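Local structure of putative polysaccharide biosynthesis protein with aminopeptidase-like domain (Clostridium acetobutylicum, 3K9T) at residues K260-T265 and A270-I275; V279-H282 and E286-V289; F390-V395 and D424-V429. The protein binds one zinc ion per subunit of a homotrimer, probably acts in the biosynthesis of modified polysaccharides and is not expected to have peptidase activity despite its aminopeptidase-like domain. One frame throughout, in Å; residues are numbered along the deposited sequence.

Contact 1: K260-T265 and A270-I275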
ATOM      1  N   LYS A 260       0.100 -18.124 -18.520  1.00 27.56           N
ATOM      2  CA  LYS A 260       1.430 -17.502 -18.393  1.00 26.24           C
ATOM      3  C   LYS A 260       1.740 -17.148 -16.944  1.00 25.24           C
ATOM      4  O   LYS A 260       0.854 -16.813 -16.157  1.00 29.00           O
ATOM      5  CB  LYS A 260       1.539 -16.244 -19.271  1.00 28.95           C
ATOM      6  CG  LYS A 260       1.483 -16.519 -20.816  1.00 30.59           C
ATOM      7  CD  LYS A 260       1.475 -15.240 -21.631  1.00 27.21           C
ATOM      8  CE  LYS A 260       0.124 -14.558 -21.598  1.00 21.54           C
ATOM      9  NZ  LYS A 260      -0.910 -15.372 -22.257  1.00 19.81           N
ATOM     10  N   ASN A 261       3.009 -17.288 -16.597  1.00 23.92           N
ATOM     11  CA  ASN A 261       3.535 -16.962 -15.300  1.00 22.24           C
ATOM     12  C   ASN A 261       4.767 -16.081 -15.441  1.00 22.89           C
ATOM     13  O   ASN A 261       5.696 -16.426 -16.149  1.00 24.71           O
ATOM     14  CB  ASN A 261       3.960 -18.236 -14.579  1.00 23.71           C
ATOM     15  CG  ASN A 261       2.797 -18.995 -13.971  1.00 25.13           C
ATOM     16  OD1 ASN A 261       2.404 -18.708 -12.861  1.00 33.59           O
ATOM     17  ND2 ASN A 261       2.267 -19.986 -14.687  1.00 34.54           N
ATOM     18  N   TYR A 262       4.786 -14.957 -14.736  1.00 25.19           N
ATOM     19  CA  TYR A 262       5.962 -14.082 -14.703  1.00 24.15           C
ATOM     20  C   TYR A 262       6.617 -14.034 -13.343  1.00 22.55           C
ATOM     21  O   TYR A 262       5.989 -13.661 -12.358  1.00 23.35           O
ATOM     22  CB  TYR A 262       5.607 -12.650 -15.089  1.00 24.51           C
ATOM     23  CG  TYR A 262       6.819 -11.745 -15.050  1.00 19.62           C
ATOM     24  CD1 TYR A 262       7.915 -11.977 -15.880  1.00 23.86           C
ATOM     25  CD2 TYR A 262       6.870 -10.661 -14.201  1.00 17.58           C
ATOM     26  CE1 TYR A 262       9.041 -11.137 -15.869  1.00 19.98           C
ATOM     27  CE2 TYR A 262       7.998  -9.807 -14.176  1.00 25.59           C
ATOM     28  CZ  TYR A 262       9.073 -10.049 -15.010  1.00 20.22           C
ATOM     29  OH  TYR A 262      10.173  -9.206 -14.962  1.00 28.65           O
ATOM     30  N   LYS A 263       7.889 -14.403 -13.296  1.00 23.65           N
ATOM     31  CA  LYS A 263       8.702 -14.238 -12.090  1.00 22.24           C
ATOM     32  C   LYS A 263       9.434 -12.909 -12.220  1.00 23.34           C
ATOM     33  O   LYS A 263      10.155 -12.658 -13.185  1.00 22.83           O
ATOM     34  CB  LYS A 263       9.691 -15.392 -11.918  1.00 20.36           C
ATOM     35  CG  LYS A 263      10.671 -15.263 -10.759  1.00 22.56           C
ATOM     36  CD  LYS A 263      11.533 -16.530 -10.661  1.00 20.57           C
ATOM     37  CE  LYS A 263      12.614 -16.442  -9.581  1.00 22.25           C
ATOM     38  NZ  LYS A 263      13.312 -17.753  -9.399  1.00 22.18           N
ATOM     39  N   ARG A 264       9.239 -12.052 -11.239  1.00 23.48           N
ATOM     40  CA  ARG A 264       9.900 -10.779 -11.243  1.00 25.93           C
ATOM     41  C   ARG A 264      11.392 -10.823 -10.968  1.00 23.43           C
ATOM     42  O   ARG A 264      11.915 -11.744 -10.346  1.00 23.27           O
ATOM     43  CB  ARG A 264       9.287  -9.909 -10.172  1.00 28.09           C
ATOM     44  CG  ARG A 264       7.889  -9.546 -10.460  1.00 33.40           C
ATOM     45  CD  ARG A 264       7.411  -8.808  -9.305  1.00 32.25           C
ATOM     46  NE  ARG A 264       6.187  -8.120  -9.615  1.00 36.66           N
ATOM     47  CZ  ARG A 264       5.205  -7.947  -8.747  1.00 36.55           C
ATOM     48  NH1 ARG A 264       5.281  -8.447  -7.522  1.00 44.41           N
ATOM     49  NH2 ARG A 264       4.129  -7.288  -9.115  1.00 37.93           N
ATOM     50  N   THR A 265      12.044  -9.751 -11.384  1.00 21.23           N
ATOM     51  CA  THR A 265      13.412  -9.480 -10.993  1.00 21.51           C
ATOM     52  C   THR A 265      13.478  -9.318  -9.483  1.00 21.84           C
ATOM     53  O   THR A 265      12.457  -9.066  -8.838  1.00 22.87           O
ATOM     54  CB  THR A 265      13.928  -8.153 -11.618  1.00 20.94           C
ATOM     55  OG1 THR A 265      13.322  -7.002 -10.965  1.00 21.24           O
ATOM     56  CG2 THR A 265      13.658  -8.144 -13.103  1.00 11.03           C
ATOM     57  N   ALA A 270      11.437  -3.114 -11.461  1.00 24.69           N
ATOM     58  CA  ALA A 270      12.361  -2.653 -12.520  1.00 22.47           C
ATOM     59  C   ALA A 270      11.561  -2.451 -13.797  1.00 23.70           C
ATOM     60  O   ALA A 270      10.423  -2.901 -13.895  1.00 21.35           O
ATOM     61  CB  ALA A 270      13.474  -3.661 -12.775  1.00 23.42           C
ATOM     62  N   GLU A 271      12.148  -1.779 -14.776  1.00 25.24           N
ATOM     63  CA  GLU A 271      11.429  -1.505 -16.004  1.00 26.79           C
ATOM     64  C   GLU A 271      10.860  -2.767 -16.661  1.00 26.74           C
ATOM     65  O   GLU A 271       9.667  -2.781 -17.053  1.00 27.55           O
ATOM     66  CB  GLU A 271      12.270  -0.732 -16.986  1.00 26.96           C
ATOM     67  CG  GLU A 271      11.408  -0.196 -18.113  1.00 36.65           C
ATOM     68  CD  GLU A 271      12.181   0.558 -19.175  1.00 40.27           C
ATOM     69  OE1 GLU A 271      13.313   1.016 -18.865  1.00 37.81           O
ATOM     70  OE2 GLU A 271      11.605   0.697 -20.295  1.00 34.97           O
ATOM     71  N   ILE A 272      11.667  -3.824 -16.718  1.00 24.56           N
ATOM     72  CA  ILE A 272      11.212  -5.086 -17.317  1.00 25.46           C
ATOM     73  C   ILE A 272       9.996  -5.665 -16.562  1.00 23.22           C
ATOM     74  O   ILE A 272       9.079  -6.154 -17.181  1.00 23.24           O
ATOM     75  CB  ILE A 272      12.380  -6.132 -17.471  1.00 25.27           C
ATOM     76  CG1 ILE A 272      11.931  -7.347 -18.287  1.00 28.66           C
ATOM     77  CG2 ILE A 272      12.920  -6.567 -16.114  1.00 25.48           C
ATOM     78  CD1 ILE A 272      11.373  -7.006 -19.649  1.00 31.86           C
ATOM     79  N   ASP A 273       9.969  -5.573 -15.235  1.00 24.78           N
ATOM     80  CA  ASP A 273       8.809  -6.061 -14.434  1.00 21.66           C
ATOM     81  C   ASP A 273       7.563  -5.298 -14.797  1.00 22.42           C
ATOM     82  O   ASP A 273       6.486  -5.893 -15.003  1.00 22.02           O
ATOM     83  CB  ASP A 273       9.030  -5.850 -12.931  1.00 19.21           C
ATOM     84  CG  ASP A 273      10.211  -6.637 -12.383  1.00 24.88           C
ATOM     85  OD1 ASP A 273      10.342  -7.842 -12.712  1.00 21.64           O
ATOM     86  OD2 ASP A 273      11.008  -6.038 -11.621  1.00 19.90           O
ATOM     87  N   LYS A 274       7.712  -3.971 -14.856  1.00 23.46           N
ATOM     88  CA  LYS A 274       6.603  -3.074 -15.146  1.00 24.77           C
ATOM     89  C   LYS A 274       6.127  -3.335 -16.557  1.00 23.94           C
ATOM     90  O   LYS A 274       4.920  -3.348 -16.815  1.00 25.40           O
ATOM     91  CB  LYS A 274       7.016  -1.609 -14.926  1.00 28.18           C
ATOM     92  CG  LYS A 274       7.357  -1.289 -13.471  1.00 30.82           C
ATOM     93  CD  LYS A 274       6.414  -0.381 -12.749  1.00 45.72           C
ATOM     94  CE  LYS A 274       6.863   1.102 -12.901  1.00 58.45           C
ATOM     95  NZ  LYS A 274       6.388   1.990 -11.744  1.00 60.35           N
ATOM     96  N   ILE A 275       7.063  -3.573 -17.477  1.00 23.30           N
ATOM     97  CA  ILE A 275       6.676  -3.804 -18.884  1.00 22.74           C
ATOM     98  C   ILE A 275       5.944  -5.148 -18.996  1.00 23.14           C
ATOM     99  O   ILE A 275       4.832  -5.224 -19.524  1.00 22.17           O
ATOM    100  CB  ILE A 275       7.880  -3.799 -19.844  1.00 21.57           C
ATOM    101  CG1 ILE A 275       8.371  -2.379 -20.079  1.00 24.01           C
ATOM    102  CG2 ILE A 275       7.529  -4.467 -21.182  1.00  8.76           C
ATOM    103  CD1 ILE A 275       9.654  -2.354 -20.895  1.00 26.38           C
TER
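Asp273 reaches from the first turn of helix 271-282 to the end of strand 260-263 and the loop just after it, and its carboxylate accepts four hydrogen bonds. Its CB lies 4.1 Å from Tyr262 OH. CG, 3.4 Å from Thr265 OG1, stands beside the backbone N (chi1 -63°), a rotation that carries the carboxylate out to the strand although the first bond of the side chain does not aim there. At the tip, Thr265 N approaches the syn lone pair of OD1 at 2.9 Å, with an N-H...O angle of 163°, while Tyr262 OH, 2.6 Å from OD1, arrives on the anti side, 30° out of the carboxylate plane. OD2 is met through its syn lone pair by Thr265 OG1 at 2.6 Å and on the anti side by Ala270 N at 3.0 Å. Since Ala270 is the N-cap residue, the carboxylate ties the helix start to the strand and its following loop in the first half of the beta-alpha-beta unit formed by strand 260-263, helix 271-282 and strand 287-290. Two donors on each oxygen fix its rotation, and the nearby helix N-terminus probably favours its negative charge. Thr265 CG2 packs on Ile272 CG2 at 3.5 Å. Arg264 turns its guanidinium to Glu277 and Asp291 in salt bridges, bringing its CA, CB and CG up to OD1.

Contact 2: V279-H282 and E286-V289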
ATOM      1  N   VAL A 279       1.943  -5.754 -20.136  1.00 24.15           N
ATOM      2  CA  VAL A 279       1.545  -6.566 -21.292  1.00 22.17           C
ATOM      3  C   VAL A 279       0.524  -7.640 -20.847  1.00 25.53           C
ATOM      4  O   VAL A 279      -0.565  -7.780 -21.453  1.00 26.79           O
ATOM      5  CB  VAL A 279       2.754  -7.191 -22.022  1.00 24.75           C
ATOM      6  CG1 VAL A 279       2.287  -8.181 -23.062  1.00 10.50           C
ATOM      7  CG2 VAL A 279       3.697  -6.082 -22.667  1.00 17.86           C
ATOM      8  N   LEU A 280       0.826  -8.348 -19.760  1.00 26.19           N
ATOM      9  CA  LEU A 280      -0.087  -9.401 -19.249  1.00 27.10           C
ATOM     10  C   LEU A 280      -1.460  -8.858 -18.870  1.00 27.64           C
ATOM     11  O   LEU A 280      -2.527  -9.449 -19.199  1.00 26.50           O
ATOM     12  CB  LEU A 280       0.535 -10.128 -18.047  1.00 26.30           C
ATOM     13  CG  LEU A 280       1.797 -10.964 -18.381  1.00 25.97           C
ATOM     14  CD1 LEU A 280       2.485 -11.398 -17.094  1.00 20.30           C
ATOM     15  CD2 LEU A 280       1.469 -12.189 -19.294  1.00 19.25           C
HETATM   16  N   MSE A 281      -1.433  -7.715 -18.193  1.00 27.40           N
HETATM   17  CA  MSE A 281      -2.646  -7.069 -17.698  1.00 27.11           C
HETATM   18  C   MSE A 281      -3.708  -6.865 -18.816  1.00 27.73           C
HETATM   19  O   MSE A 281      -4.928  -7.000 -18.601  1.00 24.83           O
HETATM   20  CB  MSE A 281      -2.238  -5.740 -17.084  1.00 27.03           C
HETATM   21  CG  MSE A 281      -3.376  -4.930 -16.546  1.00 35.81           C
HETATM   22 SE   MSE A 281      -2.706  -3.305 -15.696  0.75 25.38          SE
HETATM   23  CE  MSE A 281      -1.221  -4.051 -14.605  1.00 18.26           C
ATOM     24  N   HIS A 282      -3.234  -6.541 -20.008  1.00 25.82           N
ATOM     25  CA  HIS A 282      -4.128  -6.188 -21.089  1.00 26.39           C
ATOM     26  C   HIS A 282      -4.189  -7.233 -22.173  1.00 26.87           C
ATOM     27  O   HIS A 282      -4.837  -7.039 -23.160  1.00 26.74           O
ATOM     28  CB  HIS A 282      -3.711  -4.846 -21.678  1.00 23.37           C
ATOM     29  CG  HIS A 282      -3.939  -3.706 -20.748  1.00 27.24           C
ATOM     30  ND1 HIS A 282      -5.178  -3.131 -20.581  1.00 24.88           N
ATOM     31  CD2 HIS A 282      -3.094  -3.042 -19.920  1.00 31.39           C
ATOM     32  CE1 HIS A 282      -5.085  -2.150 -19.700  1.00 33.05           C
ATOM     33  NE2 HIS A 282      -3.831  -2.075 -19.283  1.00 31.37           N
ATOM     34  N   GLU A 286      -5.706 -15.120 -18.619  1.00 28.41           N
ATOM     35  CA  GLU A 286      -5.314 -15.196 -17.232  1.00 30.69           C
ATOM     36  C   GLU A 286      -3.834 -15.347 -17.169  1.00 29.08           C
ATOM     37  O   GLU A 286      -3.236 -15.842 -18.103  1.00 31.22           O
ATOM     38  CB  GLU A 286      -5.920 -16.403 -16.548  1.00 35.50           C
ATOM     39  CG  GLU A 286      -7.436 -16.321 -16.262  1.00 46.98           C
ATOM     40  CD  GLU A 286      -7.906 -17.427 -15.302  1.00 67.56           C
ATOM     41  OE1 GLU A 286      -7.082 -17.912 -14.468  1.00 74.90           O
ATOM     42  OE2 GLU A 286      -9.103 -17.806 -15.383  1.00 79.89           O
ATOM     43  N   TYR A 287      -3.250 -14.887 -16.068  1.00 28.23           N
ATOM     44  CA  TYR A 287      -1.829 -15.017 -15.810  1.00 26.25           C
ATOM     45  C   TYR A 287      -1.568 -14.915 -14.317  1.00 27.05           C
ATOM     46  O   TYR A 287      -2.447 -14.614 -13.522  1.00 26.71           O
ATOM     47  CB  TYR A 287      -1.038 -13.925 -16.521  1.00 25.26           C
ATOM     48  CG  TYR A 287      -1.411 -12.543 -16.069  1.00 23.99           C
ATOM     49  CD1 TYR A 287      -2.552 -11.924 -16.570  1.00 21.91           C
ATOM     50  CD2 TYR A 287      -0.638 -11.856 -15.118  1.00 22.42           C
ATOM     51  CE1 TYR A 287      -2.913 -10.640 -16.163  1.00 22.29           C
ATOM     52  CE2 TYR A 287      -1.004 -10.572 -14.684  1.00 24.06           C
ATOM     53  CZ  TYR A 287      -2.131  -9.974 -15.212  1.00 19.95           C
ATOM     54  OH  TYR A 287      -2.504  -8.721 -14.805  1.00 19.28           O
ATOM     55  N   TYR A 288      -0.338 -15.181 -13.930  1.00 26.95           N
ATOM     56  CA  TYR A 288       0.005 -15.072 -12.552  1.00 28.39           C
ATOM     57  C   TYR A 288       1.379 -14.459 -12.488  1.00 28.19           C
ATOM     58  O   TYR A 288       2.231 -14.774 -13.316  1.00 29.40           O
ATOM     59  CB  TYR A 288      -0.067 -16.444 -11.879  1.00 28.88           C
ATOM     60  CG  TYR A 288       0.333 -16.394 -10.440  1.00 33.97           C
ATOM     61  CD1 TYR A 288      -0.529 -15.854  -9.476  1.00 42.09           C
ATOM     62  CD2 TYR A 288       1.586 -16.863 -10.026  1.00 41.55           C
ATOM     63  CE1 TYR A 288      -0.160 -15.791  -8.137  1.00 39.97           C
ATOM     64  CE2 TYR A 288       1.964 -16.794  -8.697  1.00 46.36           C
ATOM     65  CZ  TYR A 288       1.080 -16.256  -7.761  1.00 44.59           C
ATOM     66  OH  TYR A 288       1.459 -16.182  -6.451  1.00 58.18           O
ATOM     67  N   VAL A 289       1.580 -13.553 -11.533  1.00 27.10           N
ATOM     68  CA  VAL A 289       2.874 -12.915 -11.310  1.00 25.42           C
ATOM     69  C   VAL A 289       3.396 -13.368  -9.954  1.00 25.51           C
ATOM     70  O   VAL A 289       2.639 -13.403  -9.006  1.00 28.68           O
ATOM     71  CB  VAL A 289       2.740 -11.396 -11.316  1.00 24.05           C
ATOM     72  CG1 VAL A 289       4.111 -10.721 -10.960  1.00 24.47           C
ATOM     73  CG2 VAL A 289       2.170 -10.916 -12.644  1.00 18.32           C
TER
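Leu280 sets its CB over the face of the Tyr287 ring in a CH-pi contact: CB is 3.5 Å from the ring centroid and only 8° off the ring normal, nearly above the centre. The tyrosine reaches this place with CG between its own backbone N and carbonyl carbon (chi1 61°). That rotamer sends the ring toward the helix, and its phenol end extends along the backbone of Leu280 and Met281. There Tyr287 OH comes within 3.3 Å of Met281 CA, and Tyr287 CE1 lies 3.3 Å from Leu280 O, a van der Waals approach of a ring carbon to a carbonyl. Leu280 holds its CG beside the backbone N, anti to the carbonyl carbon (chi1 -66°), and its two methyls take different places: CD1 lies by the ring, 3.7 Å from Tyr287 CD2, whereas CD2 approaches Tyr287 CB, which carries the ring, at 4.1 Å. This is the second half of the beta-alpha-beta unit, where the C-terminal part of helix 271-282 packs against strand 287-290, an edge strand of the mixed sheet within this chain. Leu280 also touches Lys260 and Tyr262 on the neighbouring strand, so one leucine covers two adjacent strands. In Met281, present as selenomethionine, the first bond of the side chain points away from the strand, yet CB comes to 3.8 Å from Tyr287 OH. Val289 CG2 lies in the plane of the Tyr287 ring at its edge and makes a long apolar contact, 4.5 Å, with Leu280 CD1.

Contact 3: F390-V395 and D424-V429; sequences FAMFWV and DALYRV
Leu426 projects from helix 416-428 toward helix 389-398, and its two methyls find different partners there. CD1 sits 3.7 Å from the backbone oxygen of Met392 (Met392 O) and 3.8 Å from Val395 CG1. CD2 instead faces Met392 SE, the selenium of a selenomethionine, at 4.1 Å. The first contact shell is therefore apolar apart from the Met392 carbonyl, and the nearest CA pair, Met392 and Leu426, is 7.4 Å apart, which puts the leucine opposite the methionine. The side chains meet in two ways: Leu426 lies aslant to Met392, but Val395 and Leu426 run past each other in opposite directions. Leu426 has CG beside its backbone N (chi1 -68°) and the next torsion extended (chi2 170°), which spreads the methyls so that one reaches Val395 and the other the selenium. In Met392 the first torsion (chi1 -71°) and an extended second one place SE near Leu426 CD2.

Further out, Leu432 of strand 432-434 touches both Val395 and Leu426. Met392 also packs on Ala422, one turn earlier on helix 416-428, and on Leu370, while Val395 rests on Ile419, so that the two helices share an apolar interface extending beyond Leu426. On other sides of helix 389-398, Trp394 packs against helix 405-412, and Phe390 and Trp394 meet Trp295 of the second subunit. Two helices joined through aliphatic side chains, with a short strand following the second, make up part of the apolar core, consistent with the permutated winged helix-turn-helix of the C-terminal domain.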
ATOM      1  N   PHE A 390      -9.080  10.355 -25.459  1.00 34.89           N
ATOM      2  CA  PHE A 390      -8.754  10.146 -24.046  1.00 24.47           C
ATOM      3  C   PHE A 390      -7.288   9.804 -23.871  1.00 37.53           C
ATOM      4  O   PHE A 390      -6.619  10.414 -23.062  1.00 29.58           O
ATOM      5  CB  PHE A 390      -9.634   9.062 -23.442  1.00 50.68           C
ATOM      6  CG  PHE A 390     -11.074   9.352 -23.596  1.00 47.09           C
ATOM      7  CD1 PHE A 390     -11.689  10.251 -22.745  1.00 32.06           C
ATOM      8  CD2 PHE A 390     -11.800   8.800 -24.656  1.00 72.77           C
ATOM      9  CE1 PHE A 390     -13.034  10.561 -22.904  1.00 43.04           C
ATOM     10  CE2 PHE A 390     -13.136   9.103 -24.833  1.00 60.73           C
ATOM     11  CZ  PHE A 390     -13.759   9.988 -23.950  1.00 50.00           C
ATOM     12  N   ALA A 391      -6.783   8.846 -24.637  1.00 33.45           N
ATOM     13  CA  ALA A 391      -5.360   8.557 -24.607  1.00 13.24           C
ATOM     14  C   ALA A 391      -4.534   9.850 -24.881  1.00 20.43           C
ATOM     15  O   ALA A 391      -3.502  10.133 -24.236  1.00 17.49           O
ATOM     16  CB  ALA A 391      -5.003   7.460 -25.663  1.00 14.22           C
HETATM   17  N   MSE A 392      -4.965  10.637 -25.850  1.00 12.04           N
HETATM   18  CA  MSE A 392      -4.155  11.809 -26.222  1.00 22.05           C
HETATM   19  C   MSE A 392      -4.046  12.775 -25.071  1.00  8.80           C
HETATM   20  O   MSE A 392      -2.948  13.280 -24.799  1.00 26.16           O
HETATM   21  CB  MSE A 392      -4.713  12.514 -27.457  1.00 14.52           C
HETATM   22  CG  MSE A 392      -4.493  11.705 -28.692  1.00 36.37           C
HETATM   23 SE   MSE A 392      -4.798  12.669 -30.326  0.75 23.19          SE
HETATM   24  CE  MSE A 392      -6.037  14.101 -29.837  1.00 12.21           C
ATOM     25  N   PHE A 393      -5.181  13.022 -24.394  1.00 20.39           N
ATOM     26  CA  PHE A 393      -5.226  13.950 -23.262  1.00 33.06           C
ATOM     27  C   PHE A 393      -4.315  13.522 -22.115  1.00 19.42           C
ATOM     28  O   PHE A 393      -3.727  14.375 -21.449  1.00 23.69           O
ATOM     29  CB  PHE A 393      -6.648  14.143 -22.743  1.00 25.31           C
ATOM     30  CG  PHE A 393      -7.536  14.938 -23.663  1.00 18.76           C
ATOM     31  CD1 PHE A 393      -7.157  16.200 -24.104  1.00 32.92           C
ATOM     32  CD2 PHE A 393      -8.799  14.454 -24.021  1.00 27.01           C
ATOM     33  CE1 PHE A 393      -7.996  16.945 -24.931  1.00 34.54           C
ATOM     34  CE2 PHE A 393      -9.633  15.181 -24.856  1.00 18.63           C
ATOM     35  CZ  PHE A 393      -9.234  16.439 -25.300  1.00 34.94           C
ATOM     36  N   TRP A 394      -4.222  12.215 -21.871  1.00 18.62           N
ATOM     37  CA  TRP A 394      -3.256  11.683 -20.900  1.00 22.73           C
ATOM     38  C   TRP A 394      -1.814  11.950 -21.294  1.00 28.96           C
ATOM     39  O   TRP A 394      -1.018  12.371 -20.446  1.00 20.67           O
ATOM     40  CB  TRP A 394      -3.402  10.184 -20.725  1.00 21.93           C
ATOM     41  CG  TRP A 394      -4.378   9.782 -19.683  1.00 19.89           C
ATOM     42  CD1 TRP A 394      -5.521   9.085 -19.869  1.00 26.66           C
ATOM     43  CD2 TRP A 394      -4.301  10.072 -18.298  1.00 25.75           C
ATOM     44  NE1 TRP A 394      -6.162   8.905 -18.684  1.00 24.22           N
ATOM     45  CE2 TRP A 394      -5.432   9.490 -17.692  1.00 14.39           C
ATOM     46  CE3 TRP A 394      -3.392  10.778 -17.504  1.00 22.33           C
ATOM     47  CZ2 TRP A 394      -5.669   9.557 -16.318  1.00 16.28           C
ATOM     48  CZ3 TRP A 394      -3.631  10.869 -16.136  1.00 18.80           C
ATOM     49  CH2 TRP A 394      -4.765  10.269 -15.553  1.00 21.63           C
ATOM     50  N   VAL A 395      -1.479  11.684 -22.563  1.00 21.35           N
ATOM     51  CA  VAL A 395      -0.129  11.901 -23.054  1.00 12.87           C
ATOM     52  C   VAL A 395       0.264  13.376 -22.944  1.00 24.56           C
ATOM     53  O   VAL A 395       1.358  13.705 -22.495  1.00 20.13           O
ATOM     54  CB  VAL A 395       0.054  11.420 -24.484  1.00 21.64           C
ATOM     55  CG1 VAL A 395       1.377  11.908 -25.014  1.00 11.96           C
ATOM     56  CG2 VAL A 395       0.005   9.911 -24.536  1.00 13.46           C
ATOM     57  N   ASP A 424       2.101   8.892 -30.943  1.00 28.85           N
ATOM     58  CA  ASP A 424       2.545   8.989 -32.339  1.00 19.84           C
ATOM     59  C   ASP A 424       1.858  10.161 -33.004  1.00 38.14           C
ATOM     60  O   ASP A 424       2.499  11.038 -33.564  1.00 22.68           O
ATOM     61  CB  ASP A 424       2.232   7.714 -33.146  1.00 28.33           C
ATOM     62  CG  ASP A 424       3.172   6.562 -32.824  1.00 34.49           C
ATOM     63  OD1 ASP A 424       4.201   6.825 -32.188  1.00 21.12           O
ATOM     64  OD2 ASP A 424       2.892   5.397 -33.194  1.00 21.04           O
ATOM     65  N   ALA A 425       0.539  10.162 -32.923  1.00 19.17           N
ATOM     66  CA  ALA A 425      -0.281  11.173 -33.569  1.00 22.42           C
ATOM     67  C   ALA A 425       0.092  12.595 -33.102  1.00 23.20           C
ATOM     68  O   ALA A 425       0.177  13.539 -33.892  1.00 27.38           O
ATOM     69  CB  ALA A 425      -1.731  10.868 -33.284  1.00  8.26           C
ATOM     70  N   LEU A 426       0.338  12.741 -31.809  1.00 19.06           N
ATOM     71  CA  LEU A 426       0.679  14.046 -31.288  1.00 40.87           C
ATOM     72  C   LEU A 426       2.055  14.471 -31.774  1.00 20.63           C
ATOM     73  O   LEU A 426       2.264  15.653 -32.045  1.00 19.45           O
ATOM     74  CB  LEU A 426       0.608  14.052 -29.775  1.00 25.60           C
ATOM     75  CG  LEU A 426      -0.777  13.908 -29.153  1.00 34.31           C
ATOM     76  CD1 LEU A 426      -0.613  13.679 -27.673  1.00 12.13           C
ATOM     77  CD2 LEU A 426      -1.632  15.146 -29.439  1.00 21.18           C
ATOM     78  N   TYR A 427       2.978  13.505 -31.894  1.00 29.42           N
ATOM     79  CA  TYR A 427       4.350  13.775 -32.347  1.00 14.77           C
ATOM     80  C   TYR A 427       4.344  14.295 -33.803  1.00 20.20           C
ATOM     81  O   TYR A 427       5.065  15.217 -34.159  1.00 25.76           O
ATOM     82  CB  TYR A 427       5.214  12.519 -32.230  1.00 27.25           C
ATOM     83  CG  TYR A 427       6.684  12.766 -32.513  1.00 29.07           C
ATOM     84  CD1 TYR A 427       7.508  13.339 -31.555  1.00 31.17           C
ATOM     85  CD2 TYR A 427       7.239  12.439 -33.733  1.00 49.51           C
ATOM     86  CE1 TYR A 427       8.833  13.565 -31.801  1.00 41.48           C
ATOM     87  CE2 TYR A 427       8.566  12.676 -33.993  1.00 47.02           C
ATOM     88  CZ  TYR A 427       9.354  13.228 -33.022  1.00 57.13           C
ATOM     89  OH  TYR A 427      10.669  13.445 -33.280  1.00 32.40           O
ATOM     90  N   ARG A 428       3.479  13.699 -34.611  1.00 11.42           N
ATOM     91  CA  ARG A 428       3.277  14.076 -36.006  1.00 24.81           C
ATOM     92  C   ARG A 428       2.847  15.497 -36.167  1.00 33.21           C
ATOM     93  O   ARG A 428       3.352  16.160 -37.059  1.00 43.00           O
ATOM     94  CB  ARG A 428       2.235  13.198 -36.694  1.00 37.97           C
ATOM     95  CG  ARG A 428       2.814  11.963 -37.268  1.00 34.94           C
ATOM     96  CD  ARG A 428       1.750  11.108 -37.883  1.00 60.57           C
ATOM     97  NE  ARG A 428       2.077   9.731 -37.569  1.00 67.10           N
ATOM     98  CZ  ARG A 428       1.316   8.893 -36.875  1.00 91.02           C
ATOM     99  NH1 ARG A 428       0.100   9.240 -36.451  1.00 33.66           N
ATOM    100  NH2 ARG A 428       1.768   7.667 -36.647  1.00 81.49           N
ATOM    101  N   VAL A 429       1.907  15.965 -35.343  1.00 34.39           N
ATOM    102  CA  VAL A 429       1.481  17.367 -35.445  1.00 29.84           C
ATOM    103  C   VAL A 429       2.393  18.292 -34.636  1.00  8.02           C
ATOM    104  O   VAL A 429       2.060  19.455 -34.392  1.00 15.43           O
ATOM    105  CB  VAL A 429       0.034  17.545 -35.041  1.00 33.51           C
ATOM    106  CG1 VAL A 429      -0.849  16.757 -36.001  1.00 15.23           C
ATOM    107  CG2 VAL A 429      -0.160  17.135 -33.578  1.00 16.65           C
TER

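Overall arrangement
Contacts 1 and 2 follow one another along the chain and share helix 271-282: contact 1 ties its start to strand 260-263 and the loop after it, contact 2 its end to strand 287-290. Their centres are 10 Å apart, and the two strands are neighbours in the mixed sheet, joined by probable backbone hydrogen bonds from Tyr262 N to Tyr288 O (2.9 Å) and Tyr288 N to Lys260 O (3.0 Å). Contact 3 belongs to the C-terminal winged helix-turn-helix, its centre about 27 Å from that of contact 1 and 26 Å from that of contact 2; nearest atoms stay about 14 and 11 Å away. All three lie away from the zinc site of His190, Asp196 and His325.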